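Local coordinates for protein paenibacillus xanthan lyase (Paenibacillus, PDB 6F2P) that breaks down the polysaccharide xanthan, probably by beta-elimination as in other polysaccharide lyase family 8 enzymes, and carries several bound calcium ions, at residues Ile938-Phe952 against Ala1017-Ala1031. Sequence-based numbering, arbitrary orientation.
With CA (calcium ion), chain H.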
loop_
_atom_site.group_PDB
_atom_site.type_symbol
_atom_site.label_atom_id
_atom_site.label_comp_id
_atom_site.label_asym_id
_atom_site.label_seq_id
_atom_site.Cartn_x
_atom_site.Cartn_y
_atom_site.Cartn_z
ATOM N N ILE A 938 18.678 -5.006 -62.702
ATOM C CA ILE A 938 18.760 -6.179 -63.564
ATOM C C ILE A 938 18.083 -5.957 -64.921
ATOM O O ILE A 938 17.273 -5.043 -65.076
ATOM C CB ILE A 938 18.205 -7.443 -62.869
ATOM C CG1 ILE A 938 16.777 -7.217 -62.374
ATOM C CG2 ILE A 938 19.092 -7.836 -61.704
ATOM C CD1 ILE A 938 16.152 -8.456 -61.764
ATOM N N HIS A 939 18.441 -6.776 -65.909
ATOM C CA HIS A 939 17.842 -6.676 -67.241
ATOM C C HIS A 939 17.709 -8.028 -67.943
ATOM O O HIS A 939 18.408 -8.985 -67.603
ATOM C CB HIS A 939 18.576 -5.648 -68.121
ATOM C CG HIS A 939 19.998 -6.006 -68.441
ATOM N ND1 HIS A 939 20.338 -7.092 -69.218
ATOM C CD2 HIS A 939 21.164 -5.400 -68.110
ATOM C CE1 HIS A 939 21.653 -7.149 -69.340
ATOM N NE2 HIS A 939 22.178 -6.134 -68.678
ATOM N N ASP A 940 16.802 -8.098 -68.917
ATOM C CA ASP A 940 16.464 -9.359 -69.582
ATOM C C ASP A 940 17.387 -9.682 -70.759
ATOM O O ASP A 940 17.285 -10.753 -71.367
ATOM C CB ASP A 940 15.000 -9.358 -70.044
ATOM C CG ASP A 940 14.738 -8.385 -71.188
ATOM O OD1 ASP A 940 15.384 -7.310 -71.233
ATOM O OD2 ASP A 940 13.878 -8.703 -72.043
ATOM N N GLY A 941 18.285 -8.752 -71.074
ATOM C CA GLY A 941 19.245 -8.950 -72.140
ATOM C C GLY A 941 18.607 -8.917 -73.513
ATOM O O GLY A 941 19.101 -9.546 -74.450
ATOM N N ASN A 942 17.512 -8.168 -73.625
ATOM C CA ASN A 942 16.733 -8.048 -74.862
ATOM C C ASN A 942 16.474 -9.385 -75.547
ATOM O O ASN A 942 16.512 -9.473 -76.772
ATOM C CB ASN A 942 17.387 -7.068 -75.847
ATOM C CG ASN A 942 16.365 -6.354 -76.732
ATOM O OD1 ASN A 942 15.235 -6.816 -76.888
ATOM N ND2 ASN A 942 16.761 -5.222 -77.308
ATOM N N THR A 943 16.216 -10.423 -74.759
ATOM C CA THR A 943 15.960 -11.741 -75.327
ATOM C C THR A 943 15.084 -12.595 -74.416
ATOM O O THR A 943 14.962 -12.321 -73.218
ATOM C CB THR A 943 17.273 -12.485 -75.645
ATOM O OG1 THR A 943 16.975 -13.779 -76.188
ATOM C CG2 THR A 943 18.125 -12.630 -74.386
ATOM N N GLY A 944 14.479 -13.629 -74.995
ATOM C CA GLY A 944 13.525 -14.459 -74.282
ATOM C C GLY A 944 12.245 -13.699 -73.975
ATOM O O GLY A 944 11.760 -13.719 -72.839
ATOM N N LYS A 945 11.696 -13.031 -74.989
ATOM C CA LYS A 945 10.522 -12.174 -74.814
ATOM C C LYS A 945 9.265 -12.948 -74.421
ATOM O O LYS A 945 8.993 -14.025 -74.954
ATOM C CB LYS A 945 10.261 -11.350 -76.080
ATOM C CG LYS A 945 11.368 -10.360 -76.418
ATOM C CD LYS A 945 11.765 -9.552 -75.197
ATOM C CE LYS A 945 12.830 -8.528 -75.529
ATOM N NZ LYS A 945 13.141 -7.661 -74.353
ATOM N N GLY A 946 8.505 -12.394 -73.482
ATOM C CA GLY A 946 7.262 -13.006 -73.044
ATOM C C GLY A 946 7.450 -14.229 -72.169
ATOM O O GLY A 946 6.484 -14.943 -71.870
ATOM N N THR A 947 8.694 -14.469 -71.757
ATOM C CA THR A 947 9.031 -15.635 -70.946
ATOM C C THR A 947 9.470 -15.189 -69.569
ATOM O O THR A 947 9.291 -15.909 -68.589
ATOM C CB THR A 947 10.194 -16.432 -71.566
ATOM O OG1 THR A 947 10.229 -16.210 -72.981
ATOM C CG2 THR A 947 10.041 -17.919 -71.276
ATOM N N LYS A 948 10.036 -13.987 -69.508
ATOM C CA LYS A 948 10.648 -13.471 -68.291
ATOM C C LYS A 948 9.679 -12.612 -67.472
ATOM O O LYS A 948 8.713 -12.066 -68.007
ATOM C CB LYS A 948 11.888 -12.642 -68.643
ATOM C CG LYS A 948 12.785 -13.241 -69.716
ATOM C CD LYS A 948 13.989 -13.948 -69.116
ATOM C CE LYS A 948 15.091 -14.121 -70.151
ATOM N NZ LYS A 948 15.658 -12.813 -70.598
ATOM N N SER A 949 9.955 -12.502 -66.172
ATOM C CA SER A 949 9.193 -11.639 -65.271
ATOM C C SER A 949 9.908 -11.402 -63.932
ATOM O O SER A 949 10.625 -12.270 -63.426
ATOM C CB SER A 949 7.780 -12.191 -65.028
ATOM O OG SER A 949 7.808 -13.359 -64.226
ATOM N N VAL A 950 9.717 -10.207 -63.381
ATOM C CA VAL A 950 10.207 -9.867 -62.047
ATOM C C VAL A 950 9.035 -9.357 -61.207
ATOM O O VAL A 950 8.420 -8.350 -61.554
ATOM C CB VAL A 950 11.312 -8.780 -62.103
ATOM C CG1 VAL A 950 11.717 -8.351 -60.702
ATOM C CG2 VAL A 950 12.520 -9.282 -62.875
ATOM N N THR A 951 8.723 -10.049 -60.112
ATOM C CA THR A 951 7.553 -9.711 -59.290
ATOM C C THR A 951 7.898 -9.144 -57.907
ATOM O O THR A 951 8.330 -9.875 -57.017
ATOM C CB THR A 951 6.617 -10.934 -59.107
ATOM O OG1 THR A 951 6.151 -11.383 -60.384
ATOM C CG2 THR A 951 5.421 -10.575 -58.245
ATOM N N PHE A 952 7.687 -7.839 -57.732
ATOM C CA PHE A 952 7.888 -7.181 -56.442
ATOM C C PHE A 952 6.661 -7.348 -55.544
ATOM O O PHE A 952 5.623 -6.740 -55.791
ATOM C CB PHE A 952 8.140 -5.681 -56.633
ATOM C CG PHE A 952 9.339 -5.350 -57.483
ATOM C CD1 PHE A 952 9.220 -5.220 -58.859
ATOM C CD2 PHE A 952 10.579 -5.134 -56.903
ATOM C CE1 PHE A 952 10.319 -4.897 -59.647
ATOM C CE2 PHE A 952 11.686 -4.813 -57.687
ATOM C CZ PHE A 952 11.551 -4.695 -59.062
ATOM N N ALA A 1017 0.912 -7.462 -55.662
ATOM C CA ALA A 1017 2.167 -7.625 -56.377
ATOM C C ALA A 1017 2.322 -6.600 -57.488
ATOM O O ALA A 1017 1.345 -6.043 -57.990
ATOM C CB ALA A 1017 2.279 -9.028 -56.936
ATOM N N ILE A 1018 3.570 -6.349 -57.855
ATOM C CA ILE A 1018 3.884 -5.450 -58.946
ATOM C C ILE A 1018 4.866 -6.168 -59.853
ATOM O O ILE A 1018 6.056 -6.247 -59.544
ATOM C CB ILE A 1018 4.501 -4.148 -58.426
ATOM C CG1 ILE A 1018 3.542 -3.479 -57.442
ATOM C CG2 ILE A 1018 4.820 -3.210 -59.575
ATOM C CD1 ILE A 1018 4.173 -2.370 -56.647
ATOM N N LYS A 1019 4.353 -6.707 -60.959
ATOM C CA LYS A 1019 5.142 -7.541 -61.864
ATOM C C LYS A 1019 5.581 -6.786 -63.118
ATOM O O LYS A 1019 4.830 -5.981 -63.672
ATOM C CB LYS A 1019 4.361 -8.803 -62.258
ATOM C CG LYS A 1019 5.147 -9.758 -63.156
ATOM C CD LYS A 1019 4.264 -10.828 -63.797
ATOM C CE LYS A 1019 3.782 -11.860 -62.787
ATOM N NZ LYS A 1019 3.069 -12.984 -63.469
ATOM N N ILE A 1020 6.811 -7.049 -63.551
ATOM C CA ILE A 1020 7.317 -6.532 -64.812
ATOM C C ILE A 1020 7.430 -7.686 -65.798
ATOM O O ILE A 1020 8.158 -8.642 -65.551
ATOM C CB ILE A 1020 8.693 -5.877 -64.631
ATOM C CG1 ILE A 1020 8.564 -4.612 -63.780
ATOM C CG2 ILE A 1020 9.308 -5.550 -65.976
ATOM C CD1 ILE A 1020 9.892 -3.996 -63.399
ATOM N N ARG A 1021 6.682 -7.604 -66.896
ATOM C CA ARG A 1021 6.689 -8.638 -67.932
ATOM C C ARG A 1021 7.519 -8.164 -69.120
ATOM O O ARG A 1021 7.888 -6.989 -69.199
ATOM C CB ARG A 1021 5.259 -8.972 -68.380
ATOM C CG ARG A 1021 4.481 -9.914 -67.451
ATOM C CD ARG A 1021 2.981 -9.604 -67.475
ATOM N NE ARG A 1021 2.526 -9.215 -68.812
ATOM C CZ ARG A 1021 1.647 -8.245 -69.061
ATOM N NH1 ARG A 1021 1.112 -7.555 -68.065
ATOM N NH2 ARG A 1021 1.297 -7.963 -70.308
ATOM N N THR A 1022 7.822 -9.075 -70.039
ATOM C CA THR A 1022 8.681 -8.737 -71.176
ATOM C C THR A 1022 8.013 -8.967 -72.538
ATOM O O THR A 1022 8.654 -8.807 -73.579
ATOM C CB THR A 1022 10.020 -9.503 -71.120
ATOM O OG1 THR A 1022 9.762 -10.914 -71.121
ATOM C CG2 THR A 1022 10.803 -9.124 -69.861
ATOM N N ASP A 1023 6.731 -9.330 -72.517
ATOM C CA ASP A 1023 5.971 -9.629 -73.731
ATOM C C ASP A 1023 5.999 -8.471 -74.724
ATOM O O ASP A 1023 5.682 -7.335 -74.374
ATOM C CB ASP A 1023 4.516 -9.969 -73.383
ATOM C CG ASP A 1023 4.401 -11.067 -72.333
ATOM O OD1 ASP A 1023 4.521 -10.755 -71.128
ATOM O OD2 ASP A 1023 4.178 -12.239 -72.708
ATOM N N ALA A 1024 6.403 -8.773 -75.956
ATOM C CA ALA A 1024 6.362 -7.821 -77.072
ATOM C C ALA A 1024 7.225 -6.568 -76.904
ATOM O O ALA A 1024 7.027 -5.577 -77.608
ATOM C CB ALA A 1024 4.916 -7.432 -77.398
ATOM N N THR A 1025 8.193 -6.616 -75.994
ATOM C CA THR A 1025 9.038 -5.451 -75.734
ATOM C C THR A 1025 10.047 -5.195 -76.853
ATOM O O THR A 1025 10.695 -6.124 -77.350
ATOM C CB THR A 1025 9.746 -5.542 -74.361
ATOM O OG1 THR A 1025 10.173 -6.889 -74.121
ATOM C CG2 THR A 1025 8.792 -5.124 -73.250
ATOM N N ASN A 1026 10.164 -3.929 -77.245
ATOM C CA ASN A 1026 10.991 -3.544 -78.387
ATOM C C ASN A 1026 12.440 -3.182 -78.040
ATOM O O ASN A 1026 13.170 -2.625 -78.869
ATOM C CB ASN A 1026 10.316 -2.416 -79.179
ATOM C CG ASN A 1026 10.113 -1.153 -78.361
ATOM O OD1 ASN A 1026 10.960 -0.775 -77.547
ATOM N ND2 ASN A 1026 8.988 -0.486 -78.583
ATOM N N GLY A 1027 12.846 -3.504 -76.816
ATOM C CA GLY A 1027 14.196 -3.239 -76.355
ATOM C C GLY A 1027 14.489 -3.909 -75.025
ATOM O O GLY A 1027 13.807 -4.859 -74.625
ATOM N N TYR A 1028 15.509 -3.410 -74.334
ATOM C CA TYR A 1028 15.919 -3.974 -73.050
ATOM C C TYR A 1028 14.900 -3.688 -71.948
ATOM O O TYR A 1028 14.400 -2.568 -71.825
ATOM C CB TYR A 1028 17.292 -3.430 -72.639
ATOM C CG TYR A 1028 18.459 -4.118 -73.311
ATOM C CD1 TYR A 1028 18.947 -5.325 -72.830
ATOM C CD2 TYR A 1028 19.080 -3.559 -74.422
ATOM C CE1 TYR A 1028 20.014 -5.957 -73.439
ATOM C CE2 TYR A 1028 20.147 -4.187 -75.039
ATOM C CZ TYR A 1028 20.607 -5.388 -74.540
ATOM O OH TYR A 1028 21.668 -6.027 -75.139
ATOM N N VAL A 1029 14.607 -4.703 -71.141
ATOM C CA VAL A 1029 13.692 -4.541 -70.015
ATOM C C VAL A 1029 14.445 -4.492 -68.680
ATOM O O VAL A 1029 15.052 -5.474 -68.267
ATOM C CB VAL A 1029 12.639 -5.674 -69.979
ATOM C CG1 VAL A 1029 11.716 -5.519 -68.770
ATOM C CG2 VAL A 1029 11.837 -5.691 -71.266
ATOM N N VAL A 1030 14.396 -3.346 -68.008
ATOM C CA VAL A 1030 15.079 -3.163 -66.726
ATOM C C VAL A 1030 14.129 -3.342 -65.538
ATOM O O VAL A 1030 12.992 -2.873 -65.567
ATOM C CB VAL A 1030 15.760 -1.762 -66.649
ATOM C CG1 VAL A 1030 16.177 -1.418 -65.224
ATOM C CG2 VAL A 1030 16.953 -1.693 -67.596
ATOM N N ALA A 1031 14.600 -4.034 -64.505
ATOM C CA ALA A 1031 13.875 -4.154 -63.239
ATOM C C ALA A 1031 14.733 -3.596 -62.106
ATOM O O ALA A 1031 15.874 -4.022 -61.926
ATOM C CB ALA A 1031 13.507 -5.613 -62.964
HETATM CA CA CA H . 3.870 -15.039 -71.881
HETATM O O HOH W 1 4.728 -13.532 -69.768
HETATM O O HOH W 2 1.977 -13.759 -70.499
#
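With CG set between its backbone N and carbonyl carbon (chi1 69°), D940 turns its carboxylate to V1029, while K945 is bent at chi2 (-48°) and extended beyond. An aspartate suits this loop position because its two oxygens divide the work: OD1 accepts V1029 N from above the carboxylate plane at 2.7 Å, and OD2 receives K945 NZ on its syn lone pair in a salt bridge. The long lysine chain carries NZ to a point where it meets D940 OD2, G1027 O (2.9 Å) and T1025 OG1 (3.1 Å) together. Without the amine, as with an alanine in place of K945, the D940 carboxylate would probably lose its countercharge, and G1027 O and T1025 OG1 this donor. Nearby, T1022 OG1 accepts G946 N. G946 has a positive phi, which other residues adopt less readily, and G946 O binds the calcium at 2.6 Å; D1023, also of this calcium site, brings OD2 within 2.9 Å of the ion, and two waters bind it as well. N942 CB packs over one face of the Y1028 ring, near its centre (CH-pi), and Y1028 presents its edge to the face of the H939 ring in a T-shaped pair. Antiparallel pairing flanks these loops: I938 with A1031 in one sheet, V950 with I1020 and F952 with I1018 in another. V950 CG2 meets A1031 CB across the two sheets at 3.8 Å, where an alanine lets the valine come close. In this golvesin C-terminal domain, strand 949-952 runs between strands 917-920 and 1017-1021, whereas strand 937-939 lies between 924-926 and 1030-1039.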